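Local coordinates for protein DNA ligase (Archaeoglobus fulgidus, PDB 3GDE) that probably seals nicks in double-stranded DNA during replication, recombination and repair, using ATP to form an enzyme-adenylate intermediate, at residues F6-E11 with A30-K35; A204-K209 with E213-M218; V260-S265 with E286-S291. All blocks are in the same frame, centred on the assembly; numbering follows the deposited sequence.

The three contacts follow one another along the chain, and none touches another. Interaction 1 joins helices 6-16 and 22-34 in the all-helical N-terminal region. Interaction 2 lies on helical range 200-216 and the residues just after it, on the same side of the chain's centre. The centres of these two contacts are about 20 Å apart, with helix 39-49 bordering both. Interaction 3 packs strand 256-262 against helix 282-291 in the adenylation domain. Its centre is about 43 Å from that of interaction 1 and about 31 Å from that of interaction 2. The contacts thus sample separate parts of a multidomain ligase: helix on helix, a helical stretch folded back on itself, and helix on sheet.

Interaction 1: residues F6-E11 with A30-K35; sequences FAEFAE and AAFLQK
The Phe32 side chain overlaps helix 6-16 at Glu8 and Phe9. Its far ring atom does part of the touching: Phe32 CZ lies 4.2 Å from Phe9 CA, so the ring meets the helix backbone rather than the Phe9 ring. The CG of Phe32 is anti to its own backbone N (chi1 -167°), which carries the ring across the gap between the helices. Phe9 CA and Phe32 CA, the nearest such pair across the two segments, are 9.1 Å apart.

Glu8 supplies the second touch. Its chain is extended and runs out toward the ring, bringing Glu8 OE1 to 4.2 Å from Phe32 CE1. This is van der Waals contact only. Glu8 is exposed, while Phe9 is buried.

The Phe9 ring takes little part in the contact with Phe32 and leans over Phe6. Phe9 CD2 sits 3.5 Å above the plane of the Phe6 ring, displaced toward its rim. One turn of helix thus links two aromatic side chains, and both also touch Phe48 of helix 39-49. On the other helix, Lys35 folds back across the last turn. Lys35 NZ donates to Ala31 O at 2.9 Å, from 43° out of the carbonyl plane.

Other residues complete the packing around Phe32. Its ring stacks with that of Phe12, and it also touches Met4 and Val45. No hydrogen bond crosses between 6-11 and 30-35, and the two together bury just 114 Å². A single aromatic side chain therefore carries most of this contact between helices 6-16 and 22-34. Such apolar helix-on-helix packing is typical of an all-helical bundle, here the N-terminal DNA-binding domain of ATP-dependent DNA ligases.

Interaction 2: residues A204-K209 with E213-M218; sequences AVVAKK and EGLRKM
Val206 meets Gly214, Leu215 and Met218 where the helical chain 200-216 turns sharply back on itself. Val206 CA and Gly214 CA are 6.3 Å apart, much too close for residues eight apart in one straight helix.

Apolar contacts dominate. Val206 CG1 lies 3.9 Å from Leu215 CD2. Met218 SD lies 4.0 Å from both Val206 CG1 and Val206 CG2, so the sulfur spans both branches. The Met218 chain, bent at chi3 (81°), slides past Val206 in the opposite direction, and its CE also touches Val206 CG2. Ala207 CB meets the second Leu215 methyl, CD1, at 4.0 Å. Leu215 also packs on Val190 and Ala193 of helix 187-197, which tie the turn to its neighbour.

Contact with backbone is the other kind. Val206 CG1 is anti to its backbone N (chi1 172°) and sits 3.6 Å from Gly214 O. With no side chain at Gly214, this methyl reaches the main chain itself.

Two charged groups have partners outside the contact: Lys208 NZ forms a salt bridge with Glu37, and Arg216 NE one with Glu212. No hydrogen bond joins 204-209 to 213-218, so their mutual hold rests on shape and the burial of methyl groups.

Interaction 3: residues V260-S265 with E286-S291; sequences VHWDGS and EEIKKS
Val260 and Ile288 meet tip to tip where strand 256-262 packs against helix 282-291, a helix-on-sheet layer of the nucleotidyltransferase fold in the adenylation domain. The strand and helix segments cross at -52°, their axes 10.2 Å apart.

The buried side is tight. Val260 CG1 lies 3.6 Å from Ile288 CD1. Beside it, the first torsion of Trp262 (chi1 155°) sets one indole face against the helix. Ile288 CG2 makes a CH-pi contact 4.3 Å from the centroid of the five-membered ring. Lys289 CG does the same over the six-membered ring, at 4.1 Å from its centroid. Gly264 CA covers part of the opposite face. Trp262 NE1 donates to Val292 O just beyond the helix, which helps fix the ring's rotation. With an alanine in place of Trp262, Ile288 CG2 and the Lys289 chain would probably lose the ring they lie on, and Val292 O its indole donor.

The other side is loose. Lys289 crosses the indole at about a right angle, and its extended chain carries the amine past the ring. There a single water bridges the segments: it accepts from Lys289 NZ at 2.8 Å and donates weakly to Ser265 O at 3.4 Å.

Interaction 1: residues F6-E11 with A30-K35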
ATOM      1  N   PHE A   6       2.026  13.912 -22.822  1.00 26.64           N
ATOM      2  CA  PHE A   6       1.491  12.687 -22.229  1.00 25.93           C
ATOM      3  C   PHE A   6       1.296  11.634 -23.326  1.00 25.51           C
ATOM      4  O   PHE A   6       1.487  10.439 -23.075  1.00 25.83           O
ATOM      5  CB  PHE A   6       0.187  12.969 -21.468  1.00 25.85           C
ATOM      6  CG  PHE A   6      -0.288  11.817 -20.615  1.00 25.19           C
ATOM      7  CD1 PHE A   6      -1.241  10.926 -21.093  1.00 24.72           C
ATOM      8  CD2 PHE A   6       0.223  11.627 -19.326  1.00 25.55           C
ATOM      9  CE1 PHE A   6      -1.682   9.851 -20.307  1.00 25.70           C
ATOM     10  CE2 PHE A   6      -0.211  10.571 -18.525  1.00 24.71           C
ATOM     11  CZ  PHE A   6      -1.161   9.674 -19.012  1.00 25.37           C
ATOM     12  N   ALA A   7       0.947  12.085 -24.534  1.00 24.74           N
ATOM     13  CA  ALA A   7       0.818  11.208 -25.713  1.00 25.02           C
ATOM     14  C   ALA A   7       2.087  10.441 -26.083  1.00 25.07           C
ATOM     15  O   ALA A   7       1.999   9.356 -26.630  1.00 24.97           O
ATOM     16  CB  ALA A   7       0.330  11.988 -26.934  1.00 25.11           C
ATOM     17  N   GLU A   8       3.261  11.015 -25.830  1.00 25.43           N
ATOM     18  CA  GLU A   8       4.501  10.284 -26.074  1.00 26.08           C
ATOM     19  C   GLU A   8       4.600   9.141 -25.063  1.00 25.65           C
ATOM     20  O   GLU A   8       4.901   8.002 -25.425  1.00 25.64           O
ATOM     21  CB  GLU A   8       5.729  11.196 -26.014  1.00 25.72           C
ATOM     22  CG  GLU A   8       7.041  10.426 -26.178  1.00 26.87           C
ATOM     23  CD  GLU A   8       8.295  11.291 -26.077  1.00 27.59           C
ATOM     24  OE1 GLU A   8       9.397  10.735 -26.278  1.00 30.12           O
ATOM     25  OE2 GLU A   8       8.190  12.510 -25.805  1.00 28.90           O
ATOM     26  N   PHE A   9       4.324   9.465 -23.803  1.00 25.24           N
ATOM     27  CA  PHE A   9       4.238   8.486 -22.729  1.00 25.27           C
ATOM     28  C   PHE A   9       3.167   7.427 -23.014  1.00 25.33           C
ATOM     29  O   PHE A   9       3.407   6.227 -22.837  1.00 24.97           O
ATOM     30  CB  PHE A   9       3.987   9.220 -21.395  1.00 25.48           C
ATOM     31  CG  PHE A   9       3.518   8.329 -20.276  1.00 25.76           C
ATOM     32  CD1 PHE A   9       4.409   7.471 -19.628  1.00 25.28           C
ATOM     33  CD2 PHE A   9       2.188   8.356 -19.865  1.00 26.05           C
ATOM     34  CE1 PHE A   9       3.981   6.656 -18.592  1.00 25.30           C
ATOM     35  CE2 PHE A   9       1.746   7.528 -18.831  1.00 26.62           C
ATOM     36  CZ  PHE A   9       2.651   6.679 -18.195  1.00 25.83           C
ATOM     37  N   ALA A  10       1.998   7.877 -23.469  1.00 25.76           N
ATOM     38  CA  ALA A  10       0.864   6.990 -23.751  1.00 26.00           C
ATOM     39  C   ALA A  10       1.184   5.960 -24.839  1.00 26.31           C
ATOM     40  O   ALA A  10       0.897   4.769 -24.670  1.00 26.57           O
ATOM     41  CB  ALA A  10      -0.395   7.810 -24.110  1.00 25.55           C
ATOM     42  N   GLU A  11       1.794   6.409 -25.937  1.00 26.63           N
ATOM     43  CA  GLU A  11       2.205   5.513 -27.027  1.00 27.40           C
ATOM     44  C   GLU A  11       3.263   4.538 -26.573  1.00 26.72           C
ATOM     45  O   GLU A  11       3.268   3.387 -27.003  1.00 26.53           O
ATOM     46  CB  GLU A  11       2.795   6.283 -28.205  1.00 27.97           C
ATOM     47  CG  GLU A  11       2.088   7.570 -28.525  1.00 32.38           C
ATOM     48  CD  GLU A  11       1.019   7.433 -29.577  1.00 36.77           C
ATOM     49  OE1 GLU A  11       0.169   8.348 -29.656  1.00 39.33           O
ATOM     50  OE2 GLU A  11       1.037   6.430 -30.327  1.00 38.40           O
ATOM     51  N   ALA A  30      13.937   1.158 -19.240  1.00 22.19           N
ATOM     52  CA  ALA A  30      15.247   1.780 -19.029  1.00 22.23           C
ATOM     53  C   ALA A  30      15.632   2.696 -20.176  1.00 22.00           C
ATOM     54  O   ALA A  30      16.023   3.844 -19.949  1.00 22.63           O
ATOM     55  CB  ALA A  30      16.338   0.706 -18.827  1.00 22.34           C
ATOM     56  N   ALA A  31      15.517   2.185 -21.400  1.00 21.83           N
ATOM     57  CA  ALA A  31      15.797   2.964 -22.615  1.00 22.03           C
ATOM     58  C   ALA A  31      15.008   4.262 -22.671  1.00 22.10           C
ATOM     59  O   ALA A  31      15.576   5.316 -22.952  1.00 21.68           O
ATOM     60  CB  ALA A  31      15.542   2.108 -23.895  1.00 22.04           C
ATOM     61  N   PHE A  32      13.703   4.182 -22.399  1.00 22.69           N
ATOM     62  CA  PHE A  32      12.823   5.363 -22.352  1.00 23.36           C
ATOM     63  C   PHE A  32      13.249   6.384 -21.299  1.00 23.94           C
ATOM     64  O   PHE A  32      13.349   7.580 -21.583  1.00 23.68           O
ATOM     65  CB  PHE A  32      11.373   4.931 -22.079  1.00 23.66           C
ATOM     66  CG  PHE A  32      10.356   6.015 -22.322  1.00 23.88           C
ATOM     67  CD1 PHE A  32       9.946   6.330 -23.622  1.00 22.99           C
ATOM     68  CD2 PHE A  32       9.789   6.711 -21.249  1.00 23.37           C
ATOM     69  CE1 PHE A  32       8.991   7.327 -23.846  1.00 22.68           C
ATOM     70  CE2 PHE A  32       8.838   7.721 -21.465  1.00 22.97           C
ATOM     71  CZ  PHE A  32       8.446   8.035 -22.762  1.00 23.27           C
ATOM     72  N   LEU A  33      13.488   5.896 -20.080  1.00 24.48           N
ATOM     73  CA  LEU A  33      13.880   6.730 -18.943  1.00 25.12           C
ATOM     74  C   LEU A  33      15.189   7.497 -19.191  1.00 25.61           C
ATOM     75  O   LEU A  33      15.320   8.657 -18.805  1.00 25.60           O
ATOM     76  CB  LEU A  33      14.007   5.852 -17.683  1.00 25.04           C
ATOM     77  CG  LEU A  33      12.882   5.695 -16.634  1.00 26.00           C
ATOM     78  CD1 LEU A  33      11.434   5.910 -17.131  1.00 24.09           C
ATOM     79  CD2 LEU A  33      13.036   4.387 -15.868  1.00 24.58           C
ATOM     80  N   GLN A  34      16.144   6.832 -19.837  1.00 26.45           N
ATOM     81  CA  GLN A  34      17.457   7.400 -20.174  1.00 27.35           C
ATOM     82  C   GLN A  34      17.440   8.657 -21.032  1.00 27.46           C
ATOM     83  O   GLN A  34      18.394   9.434 -21.001  1.00 27.45           O
ATOM     84  CB  GLN A  34      18.284   6.365 -20.934  1.00 27.66           C
ATOM     85  CG  GLN A  34      19.075   5.469 -20.056  1.00 29.16           C
ATOM     86  CD  GLN A  34      19.836   4.421 -20.833  1.00 32.24           C
ATOM     87  OE1 GLN A  34      19.533   4.138 -22.001  1.00 32.75           O
ATOM     88  NE2 GLN A  34      20.827   3.817 -20.180  1.00 32.47           N
ATOM     89  N   LYS A  35      16.375   8.833 -21.813  1.00 27.49           N
ATOM     90  CA  LYS A  35      16.318   9.877 -22.830  1.00 27.47           C
ATOM     91  C   LYS A  35      15.486  11.075 -22.384  1.00 28.07           C
ATOM     92  O   LYS A  35      15.295  12.050 -23.136  1.00 28.48           O
ATOM     93  CB  LYS A  35      15.791   9.288 -24.140  1.00 27.62           C
ATOM     94  CG  LYS A  35      16.695   8.217 -24.711  1.00 26.44           C
ATOM     95  CD  LYS A  35      16.073   7.558 -25.919  1.00 28.98           C
ATOM     96  CE  LYS A  35      16.936   6.400 -26.423  1.00 29.15           C
ATOM     97  NZ  LYS A  35      17.233   5.409 -25.326  1.00 31.13           N
TER

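Interaction 2: residues A204-K209 with E213-M218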
ATOM      1  N   ALA A 204      14.661   7.975  -8.948  1.00 26.03           N
ATOM      2  CA  ALA A 204      15.049   8.018 -10.359  1.00 25.99           C
ATOM      3  C   ALA A 204      15.824   9.301 -10.679  1.00 26.53           C
ATOM      4  O   ALA A 204      16.877   9.259 -11.332  1.00 26.33           O
ATOM      5  CB  ALA A 204      13.835   7.888 -11.253  1.00 25.34           C
ATOM      6  N   VAL A 205      15.317  10.430 -10.184  1.00 26.57           N
ATOM      7  CA  VAL A 205      15.962  11.717 -10.396  1.00 26.72           C
ATOM      8  C   VAL A 205      17.373  11.758  -9.785  1.00 27.24           C
ATOM      9  O   VAL A 205      18.294  12.302 -10.385  1.00 27.18           O
ATOM     10  CB  VAL A 205      15.077  12.891  -9.906  1.00 26.63           C
ATOM     11  CG1 VAL A 205      15.814  14.245 -10.015  1.00 25.44           C
ATOM     12  CG2 VAL A 205      13.757  12.927 -10.690  1.00 25.88           C
ATOM     13  N   VAL A 206      17.547  11.170  -8.607  1.00 28.07           N
ATOM     14  CA  VAL A 206      18.867  11.115  -7.981  1.00 28.41           C
ATOM     15  C   VAL A 206      19.782  10.210  -8.806  1.00 28.99           C
ATOM     16  O   VAL A 206      20.947  10.541  -9.014  1.00 29.24           O
ATOM     17  CB  VAL A 206      18.797  10.680  -6.495  1.00 28.52           C
ATOM     18  CG1 VAL A 206      20.196  10.425  -5.906  1.00 28.53           C
ATOM     19  CG2 VAL A 206      18.081  11.748  -5.680  1.00 28.54           C
ATOM     20  N   ALA A 207      19.239   9.094  -9.295  1.00 29.35           N
ATOM     21  CA  ALA A 207      19.994   8.167 -10.127  1.00 30.33           C
ATOM     22  C   ALA A 207      20.436   8.819 -11.431  1.00 30.99           C
ATOM     23  O   ALA A 207      21.519   8.547 -11.905  1.00 31.30           O
ATOM     24  CB  ALA A 207      19.190   6.888 -10.405  1.00 30.24           C
ATOM     25  N   LYS A 208      19.589   9.675 -12.000  1.00 31.85           N
ATOM     26  CA  LYS A 208      19.909  10.411 -13.214  1.00 32.90           C
ATOM     27  C   LYS A 208      21.053  11.408 -12.985  1.00 33.45           C
ATOM     28  O   LYS A 208      22.024  11.450 -13.743  1.00 33.39           O
ATOM     29  CB  LYS A 208      18.661  11.152 -13.711  1.00 33.10           C
ATOM     30  CG  LYS A 208      18.871  11.992 -14.970  1.00 33.59           C
ATOM     31  CD  LYS A 208      17.793  13.039 -15.096  1.00 35.44           C
ATOM     32  CE  LYS A 208      17.838  13.758 -16.435  1.00 37.47           C
ATOM     33  NZ  LYS A 208      19.171  14.331 -16.755  1.00 38.92           N
ATOM     34  N   LYS A 209      20.919  12.200 -11.931  1.00 34.28           N
ATOM     35  CA  LYS A 209      21.825  13.305 -11.661  1.00 35.49           C
ATOM     36  C   LYS A 209      23.164  12.865 -11.067  1.00 35.52           C
ATOM     37  O   LYS A 209      24.198  13.454 -11.386  1.00 35.65           O
ATOM     38  CB  LYS A 209      21.149  14.323 -10.736  1.00 35.27           C
ATOM     39  CG  LYS A 209      19.934  15.012 -11.342  1.00 36.06           C
ATOM     40  CD  LYS A 209      19.361  16.089 -10.397  1.00 36.99           C
ATOM     41  CE  LYS A 209      20.264  17.340 -10.339  1.00 41.19           C
ATOM     42  NZ  LYS A 209      19.503  18.621 -10.087  1.00 43.65           N
ATOM     43  N   GLU A 213      26.659   6.564  -6.662  1.00 39.44           N
ATOM     44  CA  GLU A 213      27.220   7.295  -5.521  1.00 40.34           C
ATOM     45  C   GLU A 213      26.207   8.220  -4.845  1.00 39.90           C
ATOM     46  O   GLU A 213      26.192   8.324  -3.624  1.00 40.23           O
ATOM     47  CB  GLU A 213      28.493   8.060  -5.919  1.00 40.60           C
ATOM     48  CG  GLU A 213      28.411   8.811  -7.262  1.00 44.02           C
ATOM     49  CD  GLU A 213      28.979   8.032  -8.462  1.00 47.36           C
ATOM     50  OE1 GLU A 213      30.062   8.433  -8.963  1.00 47.76           O
ATOM     51  OE2 GLU A 213      28.343   7.039  -8.907  1.00 48.13           O
ATOM     52  N   GLY A 214      25.366   8.879  -5.642  1.00 39.70           N
ATOM     53  CA  GLY A 214      24.323   9.763  -5.122  1.00 39.04           C
ATOM     54  C   GLY A 214      23.215   9.009  -4.396  1.00 38.72           C
ATOM     55  O   GLY A 214      22.621   9.526  -3.450  1.00 38.14           O
ATOM     56  N   LEU A 215      22.946   7.785  -4.840  1.00 38.30           N
ATOM     57  CA  LEU A 215      21.938   6.938  -4.207  1.00 38.44           C
ATOM     58  C   LEU A 215      22.400   6.371  -2.859  1.00 38.83           C
ATOM     59  O   LEU A 215      21.604   6.266  -1.929  1.00 38.63           O
ATOM     60  CB  LEU A 215      21.514   5.806  -5.141  1.00 37.92           C
ATOM     61  CG  LEU A 215      20.679   6.144  -6.376  1.00 37.04           C
ATOM     62  CD1 LEU A 215      20.577   4.905  -7.248  1.00 34.57           C
ATOM     63  CD2 LEU A 215      19.295   6.670  -5.999  1.00 34.24           C
ATOM     64  N   ARG A 216      23.680   6.004  -2.767  1.00 39.62           N
ATOM     65  CA  ARG A 216      24.262   5.501  -1.519  1.00 40.39           C
ATOM     66  C   ARG A 216      24.270   6.575  -0.449  1.00 40.28           C
ATOM     67  O   ARG A 216      24.131   6.276   0.727  1.00 40.72           O
ATOM     68  CB  ARG A 216      25.692   5.015  -1.738  1.00 40.65           C
ATOM     69  CG  ARG A 216      25.824   3.681  -2.430  1.00 42.60           C
ATOM     70  CD  ARG A 216      27.286   3.463  -2.798  1.00 47.27           C
ATOM     71  NE  ARG A 216      27.517   2.191  -3.480  1.00 50.91           N
ATOM     72  CZ  ARG A 216      27.965   1.083  -2.888  1.00 53.83           C
ATOM     73  NH1 ARG A 216      28.239   1.064  -1.584  1.00 54.46           N
ATOM     74  NH2 ARG A 216      28.142  -0.020  -3.607  1.00 55.65           N
ATOM     75  N   LYS A 217      24.415   7.822  -0.885  1.00 40.55           N
ATOM     76  CA  LYS A 217      24.514   8.995  -0.020  1.00 41.03           C
ATOM     77  C   LYS A 217      23.173   9.455   0.561  1.00 40.57           C
ATOM     78  O   LYS A 217      23.142  10.328   1.435  1.00 40.64           O
ATOM     79  CB  LYS A 217      25.132  10.149  -0.815  1.00 40.88           C
ATOM     80  CG  LYS A 217      26.078  11.049  -0.029  1.00 42.46           C
ATOM     81  CD  LYS A 217      26.640  12.177  -0.913  1.00 42.72           C
ATOM     82  CE  LYS A 217      27.558  11.642  -2.016  1.00 45.43           C
ATOM     83  NZ  LYS A 217      27.959  12.720  -2.969  1.00 46.32           N
ATOM     84  N   MET A 218      22.069   8.899   0.067  1.00 40.17           N
ATOM     85  CA  MET A 218      20.744   9.262   0.585  1.00 40.00           C
ATOM     86  C   MET A 218      20.539   8.770   2.024  1.00 39.52           C
ATOM     87  O   MET A 218      20.901   7.641   2.375  1.00 39.64           O
ATOM     88  CB  MET A 218      19.624   8.767  -0.334  1.00 39.88           C
ATOM     89  CG  MET A 218      19.677   9.357  -1.735  1.00 39.99           C
ATOM     90  SD  MET A 218      18.250   8.983  -2.760  1.00 40.67           S
ATOM     91  CE  MET A 218      17.082  10.211  -2.181  1.00 41.18           C
TER

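Interaction 3: residues V260-S265 with E286-S291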
ATOM      1  N   VAL A 260       6.905   7.029  14.210  1.00 28.48           N
ATOM      2  CA  VAL A 260       6.721   8.367  14.771  1.00 29.21           C
ATOM      3  C   VAL A 260       7.955   9.227  14.508  1.00 29.87           C
ATOM      4  O   VAL A 260       9.079   8.830  14.832  1.00 29.83           O
ATOM      5  CB  VAL A 260       6.405   8.286  16.292  1.00 29.25           C
ATOM      6  CG1 VAL A 260       6.493   9.663  16.958  1.00 29.92           C
ATOM      7  CG2 VAL A 260       5.027   7.660  16.509  1.00 29.04           C
ATOM      8  N   HIS A 261       7.724  10.395  13.906  1.00 30.64           N
ATOM      9  CA  HIS A 261       8.789  11.324  13.537  1.00 31.87           C
ATOM     10  C   HIS A 261       8.660  12.639  14.322  1.00 33.20           C
ATOM     11  O   HIS A 261       7.592  13.260  14.328  1.00 33.10           O
ATOM     12  CB  HIS A 261       8.722  11.629  12.038  1.00 31.53           C
ATOM     13  CG  HIS A 261       8.962  10.445  11.158  1.00 29.96           C
ATOM     14  ND1 HIS A 261      10.094  10.316  10.383  1.00 29.17           N
ATOM     15  CD2 HIS A 261       8.210   9.348  10.913  1.00 28.16           C
ATOM     16  CE1 HIS A 261      10.032   9.186   9.701  1.00 28.57           C
ATOM     17  NE2 HIS A 261       8.899   8.580  10.006  1.00 28.61           N
ATOM     18  N   TRP A 262       9.754  13.068  14.951  1.00 35.04           N
ATOM     19  CA  TRP A 262       9.737  14.222  15.871  1.00 36.97           C
ATOM     20  C   TRP A 262      11.131  14.519  16.453  1.00 38.28           C
ATOM     21  O   TRP A 262      11.776  13.594  16.936  1.00 39.26           O
ATOM     22  CB  TRP A 262       8.768  13.880  17.023  1.00 36.43           C
ATOM     23  CG  TRP A 262       9.003  14.589  18.340  1.00 35.90           C
ATOM     24  CD1 TRP A 262       9.740  14.138  19.399  1.00 35.98           C
ATOM     25  CD2 TRP A 262       8.473  15.858  18.735  1.00 34.83           C
ATOM     26  NE1 TRP A 262       9.703  15.049  20.431  1.00 35.78           N
ATOM     27  CE2 TRP A 262       8.936  16.116  20.049  1.00 35.39           C
ATOM     28  CE3 TRP A 262       7.652  16.803  18.110  1.00 34.52           C
ATOM     29  CZ2 TRP A 262       8.605  17.287  20.746  1.00 35.72           C
ATOM     30  CZ3 TRP A 262       7.319  17.965  18.808  1.00 35.97           C
ATOM     31  CH2 TRP A 262       7.798  18.195  20.110  1.00 35.06           C
ATOM     32  N   ASP A 263      11.670  15.737  16.436  1.00 40.37           N
ATOM     33  CA  ASP A 263      11.515  16.856  15.505  1.00 41.53           C
ATOM     34  C   ASP A 263      12.375  18.051  15.974  1.00 42.19           C
ATOM     35  O   ASP A 263      13.469  18.215  15.440  1.00 43.60           O
ATOM     36  CB  ASP A 263      10.092  17.282  15.205  1.00 42.07           C
ATOM     37  CG  ASP A 263      10.052  18.440  14.228  1.00 42.00           C
ATOM     38  OD1 ASP A 263      11.008  18.598  13.438  1.00 41.50           O
ATOM     39  OD2 ASP A 263       9.074  19.194  14.259  1.00 43.09           O
ATOM     40  N   GLY A 264      11.965  18.867  16.958  1.00 41.88           N
ATOM     41  CA  GLY A 264      10.757  18.719  17.777  1.00 41.79           C
ATOM     42  C   GLY A 264       9.882  19.969  17.778  1.00 41.96           C
ATOM     43  O   GLY A 264       9.759  20.662  18.788  1.00 41.66           O
ATOM     44  N   SER A 265       9.269  20.241  16.630  1.00 41.82           N
ATOM     45  CA  SER A 265       8.350  21.352  16.451  1.00 41.94           C
ATOM     46  C   SER A 265       7.007  20.793  15.973  1.00 41.72           C
ATOM     47  O   SER A 265       5.954  21.391  16.195  1.00 41.95           O
ATOM     48  CB  SER A 265       8.906  22.328  15.410  1.00 42.38           C
ATOM     49  OG  SER A 265      10.330  22.363  15.438  1.00 43.35           O
ATOM     50  N   GLU A 286       0.157  14.485  21.228  1.00 38.34           N
ATOM     51  CA  GLU A 286       0.440  15.276  22.434  1.00 39.05           C
ATOM     52  C   GLU A 286       1.331  14.538  23.427  1.00 39.40           C
ATOM     53  O   GLU A 286       2.256  15.137  23.985  1.00 39.62           O
ATOM     54  CB  GLU A 286      -0.843  15.755  23.124  1.00 39.09           C
ATOM     55  CG  GLU A 286      -1.533  16.927  22.440  1.00 40.13           C
ATOM     56  CD  GLU A 286      -0.674  18.197  22.343  1.00 42.23           C
ATOM     57  OE1 GLU A 286      -0.950  19.019  21.440  1.00 43.40           O
ATOM     58  OE2 GLU A 286       0.260  18.389  23.156  1.00 41.90           O
ATOM     59  N   GLU A 287       1.069  13.241  23.624  1.00 39.63           N
ATOM     60  CA  GLU A 287       1.855  12.414  24.551  1.00 40.00           C
ATOM     61  C   GLU A 287       3.297  12.254  24.100  1.00 39.79           C
ATOM     62  O   GLU A 287       4.200  12.149  24.926  1.00 40.11           O
ATOM     63  CB  GLU A 287       1.226  11.030  24.729  1.00 40.19           C
ATOM     64  CG  GLU A 287      -0.174  11.050  25.290  1.00 42.50           C
ATOM     65  CD  GLU A 287      -0.226  11.346  26.782  1.00 45.10           C
ATOM     66  OE1 GLU A 287       0.778  11.086  27.492  1.00 46.43           O
ATOM     67  OE2 GLU A 287      -1.287  11.827  27.239  1.00 46.33           O
ATOM     68  N   ILE A 288       3.501  12.214  22.787  1.00 39.52           N
ATOM     69  CA  ILE A 288       4.842  12.182  22.201  1.00 39.29           C
ATOM     70  C   ILE A 288       5.613  13.487  22.485  1.00 39.40           C
ATOM     71  O   ILE A 288       6.795  13.462  22.847  1.00 39.15           O
ATOM     72  CB  ILE A 288       4.752  11.855  20.686  1.00 39.02           C
ATOM     73  CG1 ILE A 288       4.631  10.340  20.495  1.00 38.91           C
ATOM     74  CG2 ILE A 288       5.948  12.407  19.910  1.00 38.99           C
ATOM     75  CD1 ILE A 288       3.793   9.928  19.316  1.00 38.45           C
ATOM     76  N   LYS A 289       4.920  14.615  22.348  1.00 39.77           N
ATOM     77  CA  LYS A 289       5.501  15.939  22.605  1.00 40.24           C
ATOM     78  C   LYS A 289       5.942  16.131  24.053  1.00 40.54           C
ATOM     79  O   LYS A 289       6.938  16.807  24.310  1.00 40.85           O
ATOM     80  CB  LYS A 289       4.543  17.050  22.178  1.00 39.95           C
ATOM     81  CG  LYS A 289       4.268  17.042  20.686  1.00 39.89           C
ATOM     82  CD  LYS A 289       3.442  18.221  20.234  1.00 39.51           C
ATOM     83  CE  LYS A 289       3.444  18.295  18.724  1.00 39.30           C
ATOM     84  NZ  LYS A 289       2.461  19.285  18.189  1.00 39.86           N
ATOM     85  N   LYS A 290       5.233  15.519  24.998  1.00 40.98           N
ATOM     86  CA  LYS A 290       5.684  15.592  26.393  1.00 41.08           C
ATOM     87  C   LYS A 290       6.605  14.463  26.841  1.00 40.75           C
ATOM     88  O   LYS A 290       7.440  14.667  27.720  1.00 40.68           O
ATOM     89  CB  LYS A 290       4.533  15.826  27.390  1.00 41.25           C
ATOM     90  CG  LYS A 290       3.332  14.925  27.260  1.00 42.23           C
ATOM     91  CD  LYS A 290       2.371  15.181  28.402  1.00 43.09           C
ATOM     92  CE  LYS A 290       0.949  14.793  28.030  1.00 44.75           C
ATOM     93  NZ  LYS A 290       0.050  14.799  29.225  1.00 45.33           N
ATOM     94  N   SER A 291       6.484  13.289  26.224  1.00 40.48           N
ATOM     95  CA  SER A 291       7.220  12.113  26.705  1.00 40.05           C
ATOM     96  C   SER A 291       8.473  11.746  25.915  1.00 39.76           C
ATOM     97  O   SER A 291       9.340  11.029  26.431  1.00 39.46           O
ATOM     98  CB  SER A 291       6.297  10.900  26.820  1.00 40.05           C
ATOM     99  OG  SER A 291       5.174  11.188  27.645  1.00 41.19           O
TER
HETATM  100  O   HOH W   1       4.239  21.262  19.073  1.00 39.78           O